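Local coordinates for amide synthase (Vibrio cholerae, PDB 1L5A), which is a nonribosomal peptide synthetase condensation enzyme, an amide synthase that probably forms an amide bond in the biosynthesis of vibriobactin, at residues S384-Q387 and S388-Q391; Q315-D319 and Q320-A324; L38-A41 and L42-V46. All blocks are in the same frame, centred on the assembly; numbering follows the deposited sequence.

Interaction 1: S384-Q387 and S388-Q391; sequences SYPQ and SHWQ
Pro386 and His389 meet where the chain turns from a loop into a helix. The imidazole takes the pyrrolidine over one face: CB of Pro386 lies 4.3 Å from the centroid of the His389 ring and 18° off its normal, a CH-pi contact offset toward the rim. His389 reaches this place with its CG beside the backbone N and anti to the carbonyl carbon (chi1 -67°), which turns the ring back over the residue that precedes the helix. Tyr385 crosses His389 at about a right angle, its OH 3.6 Å from His389 CB and weakly hydrogen-bonded to Glu250, while CE2 comes 4.2 Å from CB of Trp390. Gln387 and Gln391 run side by side; their amide planes differ by 43°, and Gln387 NE2 stays 3.7 Å from Gln391 OE1. The edge of the Trp390 indole lies by Gln387 O; its NE1 is hydrogen-bonded to the carbonyl of Ile378 and the side chain packs on Ala380. Backbone bonds run from Trp390 N to Pro386 O (3.2 Å) and from Gln391 N to Gln387 O (2.9 Å). Pro386 is the N-cap, and the arrangement is the first turn of helix 387-409, entered from strand 374-381.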
loop_
_atom_site.group_PDB
_atom_site.type_symbol
_atom_site.label_atom_id
_atom_site.label_comp_id
_atom_site.label_asym_id
_atom_site.label_seq_id
_atom_site.Cartn_x
_atom_site.Cartn_y
_atom_site.Cartn_z
ATOM N N SER A 384 -16.088 25.952 -29.859
ATOM C CA SER A 384 -16.491 24.619 -29.421
ATOM C C SER A 384 -17.479 24.689 -28.260
ATOM O O SER A 384 -17.672 23.708 -27.540
ATOM C CB SER A 384 -15.265 23.804 -28.987
ATOM O OG SER A 384 -14.633 24.402 -27.858
ATOM N N TYR A 385 -18.090 25.855 -28.064
ATOM C CA TYR A 385 -19.054 26.018 -26.986
ATOM C C TYR A 385 -19.908 27.231 -27.318
ATOM O O TYR A 385 -19.394 28.298 -27.595
ATOM C CB TYR A 385 -18.341 26.217 -25.652
ATOM C CG TYR A 385 -19.287 26.153 -24.487
ATOM C CD1 TYR A 385 -19.755 24.923 -24.011
ATOM C CD2 TYR A 385 -19.787 27.317 -23.910
ATOM C CE1 TYR A 385 -20.707 24.856 -22.984
ATOM C CE2 TYR A 385 -20.745 27.257 -22.886
ATOM C CZ TYR A 385 -21.194 26.019 -22.434
ATOM O OH TYR A 385 -22.128 25.951 -21.427
ATOM N N PRO A 386 -21.238 27.078 -27.291
ATOM C CA PRO A 386 -22.169 28.169 -27.608
ATOM C C PRO A 386 -22.032 29.413 -26.749
ATOM O O PRO A 386 -22.109 29.349 -25.525
ATOM C CB PRO A 386 -23.527 27.505 -27.472
ATOM C CG PRO A 386 -23.272 26.468 -26.417
ATOM C CD PRO A 386 -21.969 25.884 -26.842
ATOM N N GLN A 387 -21.842 30.549 -27.411
ATOM C CA GLN A 387 -21.686 31.813 -26.715
ATOM C C GLN A 387 -22.819 32.185 -25.779
ATOM O O GLN A 387 -22.573 32.718 -24.703
ATOM C CB GLN A 387 -21.486 32.967 -27.698
ATOM C CG GLN A 387 -21.515 34.318 -26.978
ATOM C CD GLN A 387 -21.316 35.498 -27.892
ATOM O OE1 GLN A 387 -21.907 35.570 -28.969
ATOM N NE2 GLN A 387 -20.494 36.451 -27.458
ATOM N N SER A 388 -24.058 31.924 -26.178
ATOM C CA SER A 388 -25.184 32.294 -25.328
ATOM C C SER A 388 -25.149 31.561 -24.003
ATOM O O SER A 388 -25.348 32.171 -22.958
ATOM C CB SER A 388 -26.523 32.061 -26.043
ATOM O OG SER A 388 -26.676 30.725 -26.481
ATOM N N HIS A 389 -24.878 30.262 -24.032
ATOM C CA HIS A 389 -24.809 29.492 -22.794
ATOM C C HIS A 389 -23.725 30.114 -21.914
ATOM O O HIS A 389 -23.911 30.299 -20.710
ATOM C CB HIS A 389 -24.506 28.017 -23.087
ATOM C CG HIS A 389 -25.607 27.301 -23.818
ATOM N ND1 HIS A 389 -25.515 25.978 -24.194
ATOM C CD2 HIS A 389 -26.821 27.726 -24.242
ATOM C CE1 HIS A 389 -26.622 25.618 -24.819
ATOM N NE2 HIS A 389 -27.430 26.660 -24.862
ATOM N N TRP A 390 -22.592 30.455 -22.517
ATOM C CA TRP A 390 -21.532 31.079 -21.754
ATOM C C TRP A 390 -22.092 32.348 -21.111
ATOM O O TRP A 390 -21.844 32.603 -19.929
ATOM C CB TRP A 390 -20.361 31.421 -22.658
ATOM C CG TRP A 390 -19.335 32.244 -21.983
ATOM C CD1 TRP A 390 -18.403 31.826 -21.082
ATOM C CD2 TRP A 390 -19.133 33.647 -22.148
ATOM N NE1 TRP A 390 -17.625 32.880 -20.677
ATOM C CE2 TRP A 390 -18.052 34.013 -21.314
ATOM C CE3 TRP A 390 -19.761 34.634 -22.920
ATOM C CZ2 TRP A 390 -17.584 35.324 -21.232
ATOM C CZ3 TRP A 390 -19.295 35.936 -22.836
ATOM C CH2 TRP A 390 -18.215 36.270 -21.998
ATOM N N GLN A 391 -22.848 33.135 -21.885
ATOM C CA GLN A 391 -23.464 34.369 -21.378
ATOM C C GLN A 391 -24.255 34.024 -20.117
ATOM O O GLN A 391 -24.058 34.601 -19.045
ATOM C CB GLN A 391 -24.463 34.955 -22.386
ATOM C CG GLN A 391 -23.916 35.400 -23.736
ATOM C CD GLN A 391 -23.366 36.818 -23.728
ATOM O OE1 GLN A 391 -22.882 37.300 -24.749
ATOM N NE2 GLN A 391 -23.438 37.489 -22.575
#

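Interaction 2: Q315-D319 and Q320-A324; sequences QIEQD and QGLNA
Glu317 and Leu322 meet where helix 313-319 ends, and the leucine folds back along the last turn. Traced outward, Leu322 CB lies 3.7 Å from Glu317 O. CG, held beside the backbone N and anti to the carbonyl carbon, comes 3.4 Å from the same oxygen and also nears Glu317 CB. CD1 goes furthest along the glutamate, 3.7 Å from Glu317 CB and a little more from its CG, so the branched end crosses the aliphatic root of that side chain. Leu322 also packs on Leu196. The carboxylate of Glu317 is turned to another partner: its extended chain carries OE2 to the backbone N of Tyr328.

The backbone beneath is a Schellman motif. Leu322 N donates to Glu317 O at 3.2 Å, and inside that bond Gly321 N donates to Gln318 O at 3.0 Å, coming from above the carbonyl plane. Gly321 is the C-prime residue; its positive phi of 86° suits a residue with no side chain to meet the preceding carbonyl. Just before it, Gln320 N makes the last i-to-i-4 bond, to Ile316 O, at 2.8 Å. The Gln320 side chain, bent at chi2, lies alongside Ile316, its CG 4.0 Å from Ile316 CG2, and this pair faces helix 175-189 through Leu188 and Trp184. Within the helix, Gln315 NE2 gives a hydrogen bond to Asp319 OD1, while OD2 of Asp319 is bonded to Tyr311 OH.

The closing turn combines hydrogen bonding with apolar packing: main-chain N-H groups of the departing loop satisfy carbonyls that the helix can no longer pair with its own amides, and Leu322 packs on the methylenes of Glu317 beside the carbonyl oxygen that takes the outer bond, leaving the glutamate's charged end to bind the loop at Tyr328.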
loop_
_atom_site.group_PDB
_atom_site.type_symbol
_atom_site.label_atom_id
_atom_site.label_comp_id
_atom_site.label_asym_id
_atom_site.label_seq_id
_atom_site.Cartn_x
_atom_site.Cartn_y
_atom_site.Cartn_z
ATOM N N GLN A 315 -6.161 6.030 -21.779
ATOM C CA GLN A 315 -6.294 4.576 -21.696
ATOM C C GLN A 315 -7.779 4.245 -21.621
ATOM O O GLN A 315 -8.249 3.338 -22.300
ATOM C CB GLN A 315 -5.569 4.030 -20.455
ATOM C CG GLN A 315 -5.608 2.506 -20.353
ATOM C CD GLN A 315 -4.942 1.880 -21.546
ATOM O OE1 GLN A 315 -3.769 2.145 -21.821
ATOM N NE2 GLN A 315 -5.682 1.058 -22.279
ATOM N N ILE A 316 -8.508 4.983 -20.788
ATOM C CA ILE A 316 -9.943 4.783 -20.673
ATOM C C ILE A 316 -10.539 4.941 -22.083
ATOM O O ILE A 316 -11.306 4.093 -22.522
ATOM C CB ILE A 316 -10.607 5.812 -19.720
ATOM C CG1 ILE A 316 -10.097 5.622 -18.292
ATOM C CG2 ILE A 316 -12.111 5.641 -19.747
ATOM C CD1 ILE A 316 -10.805 6.499 -17.262
ATOM N N GLU A 317 -10.164 5.997 -22.800
ATOM C CA GLU A 317 -10.694 6.192 -24.149
ATOM C C GLU A 317 -10.546 4.893 -24.942
ATOM O O GLU A 317 -11.512 4.431 -25.570
ATOM C CB GLU A 317 -9.980 7.336 -24.895
ATOM C CG GLU A 317 -10.159 8.735 -24.285
ATOM C CD GLU A 317 -9.368 9.817 -25.031
ATOM O OE1 GLU A 317 -8.276 9.511 -25.571
ATOM O OE2 GLU A 317 -9.836 10.980 -25.072
ATOM N N GLN A 318 -9.350 4.304 -24.918
ATOM C CA GLN A 318 -9.119 3.053 -25.645
ATOM C C GLN A 318 -10.027 1.940 -25.122
ATOM O O GLN A 318 -10.609 1.183 -25.899
ATOM C CB GLN A 318 -7.668 2.584 -25.512
ATOM C CG GLN A 318 -6.649 3.311 -26.372
ATOM C CD GLN A 318 -5.278 2.643 -26.305
ATOM O OE1 GLN A 318 -5.144 1.464 -26.663
ATOM N NE2 GLN A 318 -4.254 3.385 -25.836
ATOM N N ASP A 319 -10.136 1.846 -23.801
ATOM C CA ASP A 319 -10.952 0.818 -23.182
ATOM C C ASP A 319 -12.406 0.937 -23.619
ATOM O O ASP A 319 -13.099 -0.063 -23.784
ATOM C CB ASP A 319 -10.866 0.905 -21.653
ATOM C CG ASP A 319 -9.513 0.462 -21.103
ATOM O OD1 ASP A 319 -8.628 0.016 -21.876
ATOM O OD2 ASP A 319 -9.333 0.561 -19.875
ATOM N N GLN A 320 -12.865 2.165 -23.815
ATOM C CA GLN A 320 -14.242 2.406 -24.213
ATOM C C GLN A 320 -14.456 2.328 -25.711
ATOM O O GLN A 320 -15.505 2.723 -26.192
ATOM C CB GLN A 320 -14.703 3.771 -23.727
ATOM C CG GLN A 320 -14.703 3.918 -22.246
ATOM C CD GLN A 320 -15.857 3.199 -21.612
ATOM O OE1 GLN A 320 -17.014 3.588 -21.790
ATOM N NE2 GLN A 320 -15.556 2.146 -20.863
ATOM N N GLY A 321 -13.473 1.848 -26.457
ATOM C CA GLY A 321 -13.680 1.734 -27.889
ATOM C C GLY A 321 -13.413 2.903 -28.827
ATOM O O GLY A 321 -13.458 2.706 -30.040
ATOM N N LEU A 322 -13.150 4.108 -28.324
ATOM C CA LEU A 322 -12.864 5.206 -29.245
ATOM C C LEU A 322 -11.681 4.755 -30.088
ATOM O O LEU A 322 -10.877 3.938 -29.633
ATOM C CB LEU A 322 -12.456 6.486 -28.514
ATOM C CG LEU A 322 -13.170 6.901 -27.232
ATOM C CD1 LEU A 322 -12.881 8.380 -27.000
ATOM C CD2 LEU A 322 -14.661 6.629 -27.319
ATOM N N ASN A 323 -11.581 5.271 -31.311
ATOM C CA ASN A 323 -10.467 4.931 -32.192
ATOM C C ASN A 323 -9.381 5.976 -31.964
ATOM O O ASN A 323 -9.596 6.948 -31.236
ATOM C CB ASN A 323 -10.908 4.958 -33.653
ATOM C CG ASN A 323 -11.510 6.291 -34.051
ATOM O OD1 ASN A 323 -10.850 7.333 -33.988
ATOM N ND2 ASN A 323 -12.773 6.268 -34.462
ATOM N N ALA A 324 -8.224 5.796 -32.585
ATOM C CA ALA A 324 -7.134 6.745 -32.402
ATOM C C ALA A 324 -7.503 8.198 -32.728
ATOM O O ALA A 324 -7.075 9.118 -32.037
ATOM C CB ALA A 324 -5.928 6.315 -33.226
#

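Interaction 3: L38-A41 and L42-V46; sequences LLRA and LHLTV
Arg40 and Leu44, one helical turn apart, pack a methyl group on a guanidinium face. CD2 of Leu44 sits over the centre of one face of the Arg40 guanidinium, 3.8 Å above its plane and 3.9 Å from CZ. The arginine gets there by a bend: CG leaves anti to the backbone N (chi1 173°), then the chain turns at chi2 (70°) and runs along the helix over the leucine. His43 flanks the same group, its ring plane only 10° from that of the guanidinium, with CD2 3.8 Å from Arg40 NH1.

One water joins the polar ends of Arg40 and His43. Lying in the guanidinium plane at its edge, it accepts from NH1 of Arg40 at 2.6 Å and has a weak, longer bond with NE2 of His43.

All this rides on helix 35-47 of the condensation domain, which packs against strand 107-114 and helix 131-150: Leu42 touches Val110 and Phe137, and Leu39 also lies on Val110. Arg40 also touches Leu148 of that helix, and His43 touches Ile71.

Backbone bonds of the helix run from Leu42 N to Leu38 O, His43 N to Leu39 O and Leu44 N to Arg40 O. Ala41 O accepts twice from one residue: Thr45 N gives a nearly straight bond of 2.9 Å, and Thr45 OG1, placed beside its own backbone N, adds a second at 3.0 Å from above the carbonyl plane.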
loop_
_atom_site.group_PDB
_atom_site.type_symbol
_atom_site.label_atom_id
_atom_site.label_comp_id
_atom_site.label_asym_id
_atom_site.label_seq_id
_atom_site.Cartn_x
_atom_site.Cartn_y
_atom_site.Cartn_z
ATOM N N LEU A 38 19.480 35.568 -7.179
ATOM C CA LEU A 38 18.261 35.102 -7.851
ATOM C C LEU A 38 18.684 34.279 -9.058
ATOM O O LEU A 38 18.149 33.197 -9.299
ATOM C CB LEU A 38 17.396 36.288 -8.298
ATOM C CG LEU A 38 16.010 36.124 -8.956
ATOM C CD1 LEU A 38 16.177 35.607 -10.346
ATOM C CD2 LEU A 38 15.119 35.196 -8.144
ATOM N N LEU A 39 19.661 34.783 -9.800
ATOM C CA LEU A 39 20.151 34.079 -10.974
ATOM C C LEU A 39 20.705 32.704 -10.611
ATOM O O LEU A 39 20.459 31.723 -11.317
ATOM C CB LEU A 39 21.233 34.896 -11.689
ATOM C CG LEU A 39 20.854 36.187 -12.425
ATOM C CD1 LEU A 39 22.067 36.677 -13.179
ATOM C CD2 LEU A 39 19.722 35.946 -13.407
ATOM N N ARG A 40 21.466 32.634 -9.521
ATOM C CA ARG A 40 22.035 31.372 -9.062
ATOM C C ARG A 40 20.863 30.467 -8.679
ATOM O O ARG A 40 20.808 29.293 -9.058
ATOM C CB ARG A 40 22.914 31.621 -7.839
ATOM C CG ARG A 40 23.431 30.369 -7.165
ATOM C CD ARG A 40 24.453 29.657 -8.020
ATOM N NE ARG A 40 25.066 28.528 -7.320
ATOM C CZ ARG A 40 25.760 27.574 -7.928
ATOM N NH1 ARG A 40 25.928 27.611 -9.247
ATOM N NH2 ARG A 40 26.282 26.586 -7.224
ATOM N N ALA A 41 19.937 31.027 -7.901
ATOM C CA ALA A 41 18.752 30.287 -7.485
ATOM C C ALA A 41 18.029 29.696 -8.692
ATOM O O ALA A 41 17.676 28.512 -8.668
ATOM C CB ALA A 41 17.808 31.193 -6.714
ATOM N N LEU A 42 17.815 30.497 -9.748
ATOM C CA LEU A 42 17.118 29.986 -10.925
ATOM C C LEU A 42 17.937 28.893 -11.598
ATOM O O LEU A 42 17.390 27.875 -12.003
ATOM C CB LEU A 42 16.794 31.116 -11.913
ATOM C CG LEU A 42 16.180 30.751 -13.277
ATOM C CD1 LEU A 42 14.819 30.128 -13.109
ATOM C CD2 LEU A 42 16.056 31.986 -14.113
ATOM N N HIS A 43 19.250 29.097 -11.706
ATOM C CA HIS A 43 20.159 28.111 -12.304
ATOM C C HIS A 43 20.129 26.804 -11.499
ATOM O O HIS A 43 20.209 25.705 -12.060
ATOM C CB HIS A 43 21.586 28.648 -12.310
ATOM C CG HIS A 43 22.617 27.606 -12.605
ATOM N ND1 HIS A 43 23.034 27.311 -13.885
ATOM C CD2 HIS A 43 23.292 26.763 -11.787
ATOM C CE1 HIS A 43 23.922 26.333 -13.844
ATOM N NE2 HIS A 43 24.094 25.981 -12.582
ATOM N N LEU A 44 20.057 26.923 -10.179
ATOM C CA LEU A 44 19.994 25.738 -9.337
ATOM C C LEU A 44 18.653 25.020 -9.536
ATOM O O LEU A 44 18.615 23.808 -9.778
ATOM C CB LEU A 44 20.168 26.116 -7.857
ATOM C CG LEU A 44 21.586 26.507 -7.403
ATOM C CD1 LEU A 44 21.566 26.839 -5.922
ATOM C CD2 LEU A 44 22.563 25.355 -7.666
ATOM N N THR A 45 17.553 25.761 -9.449
ATOM C CA THR A 45 16.255 25.137 -9.605
ATOM C C THR A 45 16.127 24.322 -10.889
ATOM O O THR A 45 15.703 23.160 -10.855
ATOM C CB THR A 45 15.144 26.161 -9.599
ATOM O OG1 THR A 45 15.169 26.865 -8.360
ATOM C CG2 THR A 45 13.808 25.464 -9.755
ATOM N N VAL A 46 16.492 24.944 -12.009
ATOM C CA VAL A 46 16.421 24.317 -13.320
ATOM C C VAL A 46 17.293 23.058 -13.443
ATOM O O VAL A 46 16.941 22.115 -14.155
ATOM C CB VAL A 46 16.776 25.368 -14.423
ATOM C CG1 VAL A 46 17.132 24.700 -15.691
ATOM C CG2 VAL A 46 15.578 26.278 -14.680
HETATM O O HOH W 1 26.757 25.456 -10.533
#

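Overall arrangement
From the N terminus the chain first reaches interaction 3, within helix 35-47, which lies on strand 107-114 and helix 131-150. Much later comes interaction 2, which ends helix 313-319 and starts the loop to strand 333-337, beside helix 175-189. Interaction 1 follows, turning the chain from strand 374-381 into helix 387-409. Each joins consecutive segments, so none closes a long loop, and the three follow in series without nesting or crossing. Interactions 1 and 2 are nearer neighbours, their centres about 28 Å apart, whereas interaction 3 is about 43 Å from interaction 1, across the chain's centre, and about 42 Å from interaction 2, centre to centre.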